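Local coordinates for protein ATP-dependent helicase FUN30 (Saccharomyces cerevisiae S288c, PDB 5GN1) that hydrolyses ATP to remodel nucleosomes, promotes DNA end resection at double-strand breaks and is needed for heterochromatin organization, represented here by the C-terminal part of its ATPase domain, at residues A[54-59]-A[307-312]; A[109-114]-A[313-318]; A[185-190]-A[277-282]. One frame throughout, in Å; residues are numbered along the deposited sequence.

Contact 1 (A[54-59]-A[307-312])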
loop_
_atom_site.group_PDB
_atom_site.type_symbol
_atom_site.label_atom_id
_atom_site.label_comp_id
_atom_site.label_asym_id
_atom_site.label_seq_id
_atom_site.Cartn_x
_atom_site.Cartn_y
_atom_site.Cartn_z
ATOM N N GLN A 54 10.081 12.973 -1.619
ATOM C CA GLN A 54 11.227 12.166 -1.227
ATOM C C GLN A 54 11.296 10.968 -2.155
ATOM O O GLN A 54 10.366 10.155 -2.189
ATOM C CB GLN A 54 11.124 11.705 0.224
ATOM C CG GLN A 54 12.230 10.750 0.643
ATOM C CD GLN A 54 13.625 11.341 0.509
ATOM O OE1 GLN A 54 13.986 12.257 1.241
ATOM N NE2 GLN A 54 14.420 10.805 -0.424
ATOM N N TYR A 55 12.384 10.863 -2.913
ATOM C CA TYR A 55 12.500 9.779 -3.875
ATOM C C TYR A 55 13.034 8.515 -3.213
ATOM O O TYR A 55 13.848 8.569 -2.289
ATOM C CB TYR A 55 13.378 10.201 -5.059
ATOM C CG TYR A 55 12.644 11.135 -6.012
ATOM C CD1 TYR A 55 11.607 10.661 -6.803
ATOM C CD2 TYR A 55 12.982 12.487 -6.114
ATOM C CE1 TYR A 55 10.918 11.488 -7.666
ATOM C CE2 TYR A 55 12.299 13.334 -6.989
ATOM C CZ TYR A 55 11.269 12.821 -7.770
ATOM O OH TYR A 55 10.566 13.626 -8.651
ATOM N N CYS A 56 12.527 7.375 -3.679
ATOM C CA CYS A 56 12.858 6.051 -3.177
ATOM C C CYS A 56 13.315 5.212 -4.362
ATOM O O CYS A 56 12.957 5.493 -5.506
ATOM C CB CYS A 56 11.632 5.369 -2.476
ATOM S SG CYS A 56 10.704 6.496 -1.399
ATOM N N GLU A 57 14.021 4.151 -4.104
ATOM C CA GLU A 57 14.397 3.280 -5.175
ATOM C C GLU A 57 13.720 1.939 -5.003
ATOM O O GLU A 57 13.355 1.571 -3.938
ATOM C CB GLU A 57 15.881 2.994 -5.109
ATOM C CG GLU A 57 16.869 4.099 -5.481
ATOM C CD GLU A 57 16.841 4.531 -6.952
ATOM O OE1 GLU A 57 16.885 5.711 -7.190
ATOM O OE2 GLU A 57 16.779 3.713 -7.857
ATOM N N LEU A 58 13.579 1.230 -6.089
ATOM C CA LEU A 58 13.170 -0.166 -6.064
ATOM C C LEU A 58 14.320 -1.018 -5.540
ATOM O O LEU A 58 15.399 -1.043 -6.140
ATOM C CB LEU A 58 12.779 -0.625 -7.471
ATOM C CG LEU A 58 11.585 0.015 -8.192
ATOM C CD1 LEU A 58 11.619 -0.285 -9.691
ATOM C CD2 LEU A 58 10.281 -0.508 -7.582
ATOM N N ASN A 59 14.115 -1.733 -4.440
ATOM C CA ASN A 59 15.173 -2.642 -4.033
ATOM C C ASN A 59 15.207 -3.843 -4.991
ATOM O O ASN A 59 14.484 -3.898 -5.996
ATOM C CB ASN A 59 15.030 -3.005 -2.551
ATOM C CG ASN A 59 13.904 -4.018 -2.252
ATOM O OD1 ASN A 59 13.228 -4.544 -3.137
ATOM N ND2 ASN A 59 13.701 -4.268 -0.965
ATOM N N THR A 307 5.460 15.292 3.126
ATOM C CA THR A 307 6.413 14.605 2.264
ATOM C C THR A 307 5.710 13.455 1.547
ATOM O O THR A 307 5.102 12.595 2.195
ATOM C CB THR A 307 7.616 14.093 3.071
ATOM O OG1 THR A 307 8.272 15.208 3.696
ATOM C CG2 THR A 307 8.622 13.354 2.160
ATOM N N THR A 308 5.795 13.439 0.217
ATOM C CA THR A 308 5.251 12.352 -0.591
ATOM C C THR A 308 6.388 11.448 -1.037
ATOM O O THR A 308 7.386 11.927 -1.589
ATOM C CB THR A 308 4.494 12.891 -1.802
ATOM O OG1 THR A 308 3.419 13.711 -1.350
ATOM C CG2 THR A 308 3.924 11.741 -2.635
ATOM N N LEU A 309 6.255 10.153 -0.750
ATOM C CA LEU A 309 7.249 9.162 -1.132
ATOM C C LEU A 309 6.998 8.736 -2.567
ATOM O O LEU A 309 5.880 8.347 -2.910
ATOM C CB LEU A 309 7.171 7.933 -0.221
ATOM C CG LEU A 309 7.321 8.194 1.271
ATOM C CD1 LEU A 309 7.398 6.873 2.036
ATOM C CD2 LEU A 309 8.561 9.028 1.493
ATOM N N ILE A 310 8.036 8.796 -3.400
ATOM C CA ILE A 310 7.914 8.499 -4.823
ATOM C C ILE A 310 9.055 7.578 -5.220
ATOM O O ILE A 310 10.229 7.947 -5.087
ATOM C CB ILE A 310 7.931 9.771 -5.683
ATOM C CG1 ILE A 310 6.690 10.605 -5.390
ATOM C CG2 ILE A 310 8.010 9.407 -7.178
ATOM C CD1 ILE A 310 6.419 11.714 -6.396
ATOM N N THR A 311 8.715 6.381 -5.700
ATOM C CA THR A 311 9.724 5.458 -6.194
ATOM C C THR A 311 10.192 5.895 -7.580
ATOM O O THR A 311 9.380 6.076 -8.499
ATOM C CB THR A 311 9.184 4.034 -6.221
ATOM O OG1 THR A 311 8.989 3.581 -4.866
ATOM C CG2 THR A 311 10.185 3.115 -6.917
ATOM N N LYS A 312 11.502 6.089 -7.712
ATOM C CA LYS A 312 12.099 6.497 -8.977
ATOM C C LYS A 312 12.095 5.335 -9.963
ATOM O O LYS A 312 12.189 4.166 -9.575
ATOM C CB LYS A 312 13.539 6.967 -8.763
ATOM C CG LYS A 312 13.766 8.465 -8.912
ATOM C CD LYS A 312 15.217 8.808 -8.549
ATOM C CE LYS A 312 15.696 10.066 -9.251
ATOM N NZ LYS A 312 17.176 10.230 -9.112
HETATM O O HOH W 1 14.172 2.603 -8.555
#

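Contact 2 (A[109-114]-A[313-318])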
loop_
_atom_site.group_PDB
_atom_site.type_symbol
_atom_site.label_atom_id
_atom_site.label_comp_id
_atom_site.label_asym_id
_atom_site.label_seq_id
_atom_site.Cartn_x
_atom_site.Cartn_y
_atom_site.Cartn_z
ATOM N N LYS A 109 1.539 -1.330 -6.840
ATOM C CA LYS A 109 1.866 -2.124 -5.659
ATOM C C LYS A 109 3.340 -2.510 -5.618
ATOM O O LYS A 109 3.957 -2.526 -4.547
ATOM C CB LYS A 109 0.982 -3.374 -5.621
ATOM C CG LYS A 109 -0.465 -3.052 -5.325
ATOM C CD LYS A 109 -1.347 -4.289 -5.494
ATOM C CE LYS A 109 -2.733 -4.037 -4.916
ATOM N NZ LYS A 109 -3.599 -5.227 -5.146
ATOM N N ALA A 110 3.922 -2.853 -6.769
ATOM C CA ALA A 110 5.335 -3.222 -6.779
ATOM C C ALA A 110 6.228 -2.036 -6.410
ATOM O O ALA A 110 7.284 -2.225 -5.801
ATOM C CB ALA A 110 5.719 -3.795 -8.155
ATOM N N SER A 111 5.815 -0.815 -6.750
ATOM C CA SER A 111 6.530 0.377 -6.300
ATOM C C SER A 111 6.461 0.579 -4.783
ATOM O O SER A 111 7.232 1.383 -4.247
ATOM C CB SER A 111 5.953 1.620 -6.980
ATOM O OG SER A 111 5.864 1.465 -8.389
ATOM N N LEU A 112 5.539 -0.096 -4.089
ATOM C CA LEU A 112 5.310 0.090 -2.655
ATOM C C LEU A 112 5.987 -0.967 -1.795
ATOM O O LEU A 112 6.727 -0.624 -0.865
ATOM C CB LEU A 112 3.802 0.095 -2.358
ATOM C CG LEU A 112 3.064 1.208 -3.079
ATOM C CD1 LEU A 112 1.546 1.156 -2.826
ATOM C CD2 LEU A 112 3.672 2.553 -2.682
ATOM N N HIS A 113 5.717 -2.252 -2.056
ATOM C CA HIS A 113 6.176 -3.298 -1.154
ATOM C C HIS A 113 6.061 -4.694 -1.759
ATOM O O HIS A 113 4.998 -5.064 -2.277
ATOM C CB HIS A 113 5.383 -3.245 0.158
ATOM C CG HIS A 113 6.152 -3.766 1.322
ATOM N ND1 HIS A 113 6.515 -5.088 1.434
ATOM C CD2 HIS A 113 6.656 -3.139 2.412
ATOM C CE1 HIS A 113 7.210 -5.258 2.544
ATOM N NE2 HIS A 113 7.317 -4.088 3.150
ATOM N N PRO A 114 7.138 -5.488 -1.715
ATOM C CA PRO A 114 7.062 -6.878 -2.208
ATOM C C PRO A 114 5.986 -7.711 -1.555
ATOM O O PRO A 114 5.446 -8.621 -2.201
ATOM C CB PRO A 114 8.450 -7.443 -1.877
ATOM C CG PRO A 114 9.360 -6.245 -1.909
ATOM C CD PRO A 114 8.521 -5.071 -1.421
ATOM N N ASP A 313 12.004 5.674 -11.254
ATOM C CA ASP A 313 12.011 4.672 -12.325
ATOM C C ASP A 313 10.792 3.757 -12.198
ATOM O O ASP A 313 10.878 2.540 -12.362
ATOM C CB ASP A 313 13.320 3.873 -12.316
ATOM C CG ASP A 313 13.520 3.006 -13.573
ATOM O OD1 ASP A 313 12.953 3.321 -14.652
ATOM O OD2 ASP A 313 14.262 1.997 -13.464
ATOM N N SER A 314 9.648 4.353 -11.866
ATOM C CA SER A 314 8.435 3.597 -11.614
ATOM C C SER A 314 7.240 4.405 -12.084
ATOM O O SER A 314 7.327 5.614 -12.320
ATOM C CB SER A 314 8.276 3.254 -10.128
ATOM O OG SER A 314 7.554 4.279 -9.467
ATOM N N ILE A 315 6.103 3.715 -12.174
ATOM C CA ILE A 315 4.838 4.329 -12.550
ATOM C C ILE A 315 4.463 5.499 -11.645
ATOM O O ILE A 315 3.683 6.368 -12.046
ATOM C CB ILE A 315 3.749 3.244 -12.538
ATOM C CG1 ILE A 315 2.436 3.787 -13.099
ATOM C CG2 ILE A 315 3.587 2.693 -11.132
ATOM C CD1 ILE A 315 1.424 2.707 -13.380
ATOM N N GLU A 316 5.000 5.541 -10.420
ATOM C CA GLU A 316 4.675 6.643 -9.513
ATOM C C GLU A 316 5.160 7.978 -10.064
ATOM O O GLU A 316 4.534 9.013 -9.826
ATOM C CB GLU A 316 5.274 6.385 -8.130
ATOM C CG GLU A 316 4.597 5.217 -7.386
ATOM C CD GLU A 316 4.984 5.141 -5.906
ATOM O OE1 GLU A 316 6.097 5.578 -5.550
ATOM O OE2 GLU A 316 4.155 4.661 -5.101
ATOM N N GLU A 317 6.273 7.969 -10.804
ATOM C CA GLU A 317 6.708 9.183 -11.487
ATOM C C GLU A 317 5.680 9.632 -12.521
ATOM O O GLU A 317 5.353 10.820 -12.601
ATOM C CB GLU A 317 8.082 8.957 -12.126
ATOM C CG GLU A 317 9.193 8.766 -11.098
ATOM C CD GLU A 317 10.591 8.711 -11.710
ATOM O OE1 GLU A 317 10.964 7.673 -12.299
ATOM O OE2 GLU A 317 11.311 9.725 -11.617
ATOM N N LYS A 318 5.133 8.689 -13.305
ATOM C CA LYS A 318 4.104 9.037 -14.284
ATOM C C LYS A 318 2.848 9.557 -13.606
ATOM O O LYS A 318 2.201 10.489 -14.101
ATOM C CB LYS A 318 3.765 7.818 -15.145
ATOM C CG LYS A 318 4.946 7.265 -15.903
ATOM C CD LYS A 318 5.572 8.350 -16.734
ATOM C CE LYS A 318 7.071 8.155 -16.868
ATOM N NZ LYS A 318 7.663 9.281 -17.640
#

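Contact 3 (A[185-190]-A[277-282])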
loop_
_atom_site.group_PDB
_atom_site.type_symbol
_atom_site.label_atom_id
_atom_site.label_comp_id
_atom_site.label_asym_id
_atom_site.label_seq_id
_atom_site.Cartn_x
_atom_site.Cartn_y
_atom_site.Cartn_z
ATOM N N GLY A 185 12.097 -0.342 -0.630
ATOM C CA GLY A 185 12.732 0.962 -0.753
ATOM C C GLY A 185 11.924 2.078 -0.114
ATOM O O GLY A 185 12.486 3.062 0.380
ATOM N N LYS A 186 10.599 1.954 -0.110
ATOM C CA LYS A 186 9.815 2.978 0.564
ATOM C C LYS A 186 9.933 2.871 2.077
ATOM O O LYS A 186 9.800 3.884 2.775
ATOM C CB LYS A 186 8.350 2.914 0.139
ATOM C CG LYS A 186 8.104 3.473 -1.230
ATOM C CD LYS A 186 6.846 4.316 -1.252
ATOM C CE LYS A 186 6.642 4.841 -2.643
ATOM N NZ LYS A 186 5.337 5.510 -2.858
ATOM N N ILE A 187 10.177 1.670 2.606
ATOM C CA ILE A 187 10.358 1.547 4.053
ATOM C C ILE A 187 11.714 2.105 4.453
ATOM O O ILE A 187 11.838 2.784 5.479
ATOM C CB ILE A 187 10.177 0.087 4.512
ATOM C CG1 ILE A 187 8.782 -0.423 4.123
ATOM C CG2 ILE A 187 10.391 -0.040 6.032
ATOM C CD1 ILE A 187 7.609 0.419 4.635
ATOM N N ASP A 188 12.749 1.845 3.644
ATOM C CA ASP A 188 14.051 2.471 3.866
ATOM C C ASP A 188 13.917 3.984 3.974
ATOM O O ASP A 188 14.427 4.606 4.918
ATOM C CB ASP A 188 15.019 2.105 2.733
ATOM C CG ASP A 188 15.491 0.654 2.805
ATOM O OD1 ASP A 188 15.508 0.076 3.914
ATOM O OD2 ASP A 188 15.866 0.101 1.746
ATOM N N ALA A 189 13.216 4.592 3.016
ATOM C CA ALA A 189 13.001 6.032 3.063
ATOM C C ALA A 189 12.178 6.434 4.283
ATOM O O ALA A 189 12.478 7.438 4.936
ATOM C CB ALA A 189 12.323 6.500 1.775
ATOM N N LEU A 190 11.127 5.670 4.600
ATOM C CA LEU A 190 10.245 6.034 5.710
ATOM C C LEU A 190 10.993 6.016 7.039
ATOM O O LEU A 190 10.763 6.863 7.908
ATOM C CB LEU A 190 9.056 5.070 5.757
ATOM C CG LEU A 190 8.109 5.250 6.942
ATOM C CD1 LEU A 190 7.308 6.541 6.781
ATOM C CD2 LEU A 190 7.167 4.041 7.057
ATOM N N ILE A 277 3.182 12.335 6.030
ATOM C CA ILE A 277 3.859 11.505 5.050
ATOM C C ILE A 277 2.791 10.864 4.187
ATOM O O ILE A 277 1.911 10.160 4.702
ATOM C CB ILE A 277 4.743 10.440 5.709
ATOM C CG1 ILE A 277 5.796 11.109 6.597
ATOM C CG2 ILE A 277 5.402 9.574 4.644
ATOM C CD1 ILE A 277 6.672 10.127 7.302
ATOM N N ILE A 278 2.853 11.129 2.884
ATOM C CA ILE A 278 1.961 10.514 1.906
ATOM C C ILE A 278 2.714 9.290 1.407
ATOM O O ILE A 278 3.681 9.415 0.650
ATOM C CB ILE A 278 1.620 11.476 0.764
ATOM C CG1 ILE A 278 1.052 12.782 1.310
ATOM C CG2 ILE A 278 0.613 10.843 -0.199
ATOM C CD1 ILE A 278 -0.268 12.612 1.976
ATOM N N PHE A 279 2.323 8.101 1.886
ATOM C CA PHE A 279 3.107 6.920 1.540
ATOM C C PHE A 279 2.971 6.599 0.060
ATOM O O PHE A 279 3.924 6.111 -0.563
ATOM C CB PHE A 279 2.692 5.735 2.400
ATOM C CG PHE A 279 3.649 4.573 2.348
ATOM C CD1 PHE A 279 4.762 4.534 3.183
ATOM C CD2 PHE A 279 3.431 3.511 1.478
ATOM C CE1 PHE A 279 5.649 3.464 3.137
ATOM C CE2 PHE A 279 4.304 2.428 1.439
ATOM C CZ PHE A 279 5.413 2.406 2.272
ATOM N N ASP A 280 1.819 6.905 -0.525
ATOM C CA ASP A 280 1.582 6.659 -1.941
ATOM C C ASP A 280 0.567 7.688 -2.402
ATOM O O ASP A 280 -0.439 7.918 -1.724
ATOM C CB ASP A 280 1.085 5.222 -2.185
ATOM C CG ASP A 280 -0.055 4.825 -1.243
ATOM O OD1 ASP A 280 -1.223 5.146 -1.563
ATOM O OD2 ASP A 280 0.227 4.215 -0.175
ATOM N N GLN A 281 0.851 8.340 -3.518
ATOM C CA GLN A 281 0.025 9.485 -3.841
ATOM C C GLN A 281 -1.263 9.050 -4.532
ATOM O O GLN A 281 -1.380 7.947 -5.063
ATOM C CB GLN A 281 0.795 10.475 -4.712
ATOM C CG GLN A 281 1.119 9.955 -6.087
ATOM C CD GLN A 281 2.172 10.797 -6.785
ATOM O OE1 GLN A 281 3.110 10.257 -7.388
ATOM N NE2 GLN A 281 2.033 12.122 -6.699
ATOM N N SER A 282 -2.245 9.936 -4.485
ATOM C CA SER A 282 -3.484 9.770 -5.213
ATOM C C SER A 282 -3.368 10.402 -6.596
ATOM O O SER A 282 -2.628 11.371 -6.799
ATOM C CB SER A 282 -4.641 10.409 -4.442
ATOM O OG SER A 282 -5.835 10.382 -5.202
#

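Contact 1 (A[54-59]-A[307-312])
Tyr55 and Ile310 lie side by side and point the same way, as paired neighbours on adjacent parallel strands do; strand 49-56 is one of the two outermost strands of the parallel RecA-like sheet and runs next to strand 304-311. The phenol CE1 rests 3.6 Å from Ile310 CG2, with CG of the tyrosine anti to its carbonyl carbon (chi1 -76°). Lys312 crosses this ring at about a right angle, its CG 3.7 Å from Tyr55 CD1, while its NZ is too distant for more than a weak cation-pi attraction. Gln54 and Cys56 project from the other face, where Gln54 CB meets Thr307 CG2 at 3.6 Å and Cys56 SG sits near Leu309 CB. Beyond the pairing, Leu58 lies across Thr311, touching its CG2 methyl with CG and CD2. Four backbone bonds fix the register: Gln54 N to Thr308 O, Ile310 N to Gln54 O, Cys56 N to Ile310 O and Lys312 N to Cys56 O. The Gln54 chain is bent at chi2 (60°), and its NE2 donates to Tyr55 O at 3.0 Å. Next to Leu58, one water donates to Glu57 OE2 and Lys312 O (2.7 Å) and accepts from Leu58 N.

Contact 2 (A[109-114]-A[313-318])
Ser111 meets Ser314 and Glu316 mainly through van der Waals contact. Its CB packs against the carboxylate carbon CD of Glu316 at 3.8 Å, and its OG stands 3.5 Å from Ser314 CB. The CG2 methyl of Ile315 approaches the same hydroxyl oxygen at 3.8 Å. Leu112 crosses Glu316 at about a right angle, bringing its CD2 methyl to 3.2 Å from Glu316 OE2, a close approach of an apolar group to a carboxylate oxygen. The polar groups find their partners largely along their own chain or in nearby elements. Ser111 OG bonds to Leu107 O, one turn back in helix 100-110, and Ser111 O accepts from Thr311 OG1. Ser314 is the N-cap of helix 315-322, its OG accepting from Glu316 N at 3.0 Å and also bonding to Thr311 O. The contact thus sets the end of helix 100-110 against the start of the helix that follows the strand 304-311 of the RecA-like sheet. Charge enters through Glu316, whose chain is extended beyond CG and whose two oxygens divide their work: OE1 accepts from Thr311 N, and buried OE2 forms a salt bridge with Lys186 NZ.

Contact 3 (A[185-190]-A[277-282])
Lys186 and Phe279 cross obliquely, and their fit dominates the packing of helix 185-200 on the end of strand 275-278. The phenyl ring is the main bump: CG lies anti to the backbone N (chi1 -166°), and the far end of the ring enters a hollow lined by Lys186, Ile187 and Leu190. At its tip, CZ is 3.7 Å from Lys186 CB and 3.8 Å from Ile187 CD1, so neighbouring residues of one helical turn meet the same ring carbon. Lys186 CD lies over one face, 4.1 Å above the plane and offset toward the rim. Leu190 CD2 approaches Phe279 CE1 at 4.2 Å. One turn along the helix, the other leucine methyl, CD1, abuts Ile277 CD1 at 3.7 Å, extending the apolar surface onto the strand. Val214 and Leu218 of helix 212-224 add to it, touching Phe279 and the Ile187-Leu190 pair respectively. The arrangement is a helix laid against the parallel RecA-like sheet of the helicase C-terminal domain. The bend of Lys186 at chi2 (-138°) sets CD over the ring; from there the chain runs on extended, and Lys186 NZ donates to Phe279 O at 2.8 Å, lying in the carbonyl plane with a C=O...N angle of 154°. An alanine here would keep the CB contact with CZ but would probably deprive Phe279 O of this donor, uncover part of the ring face and leave buried Glu316 without its salt-bridge mate. Leu309 O also receives a bond from NZ, so two backbone carbonyls and one carboxylate grip the buried ammonium. Such surroundings would be expected to stabilise its positive charge, allowing a lysine to be accommodated among apolar side chains while its aliphatic portion packs against the phenyl ring.

Lys186 of contact 3 ties the three contacts together: its NZ lies 2.7 Å from Glu316 OE2 of contact 2, as a salt bridge, and 2.9 Å from Leu309 O of contact 1. Contacts 1 and 3, with centres about 6 Å apart, share the sheet, and Thr307 O lies 2.8 Å from Ile278 N across neighbouring strands 304-311 and 275-278. Contacts 1 and 2, about 8 Å between centres, meet at Thr311, whose N is 2.7 Å from Glu316 OE1 and whose OG1 is 2.9 Å from Ser111 O. In sequence, contact 3 is nested inside the loops closed by the other two, while contacts 1 and 2 alternate.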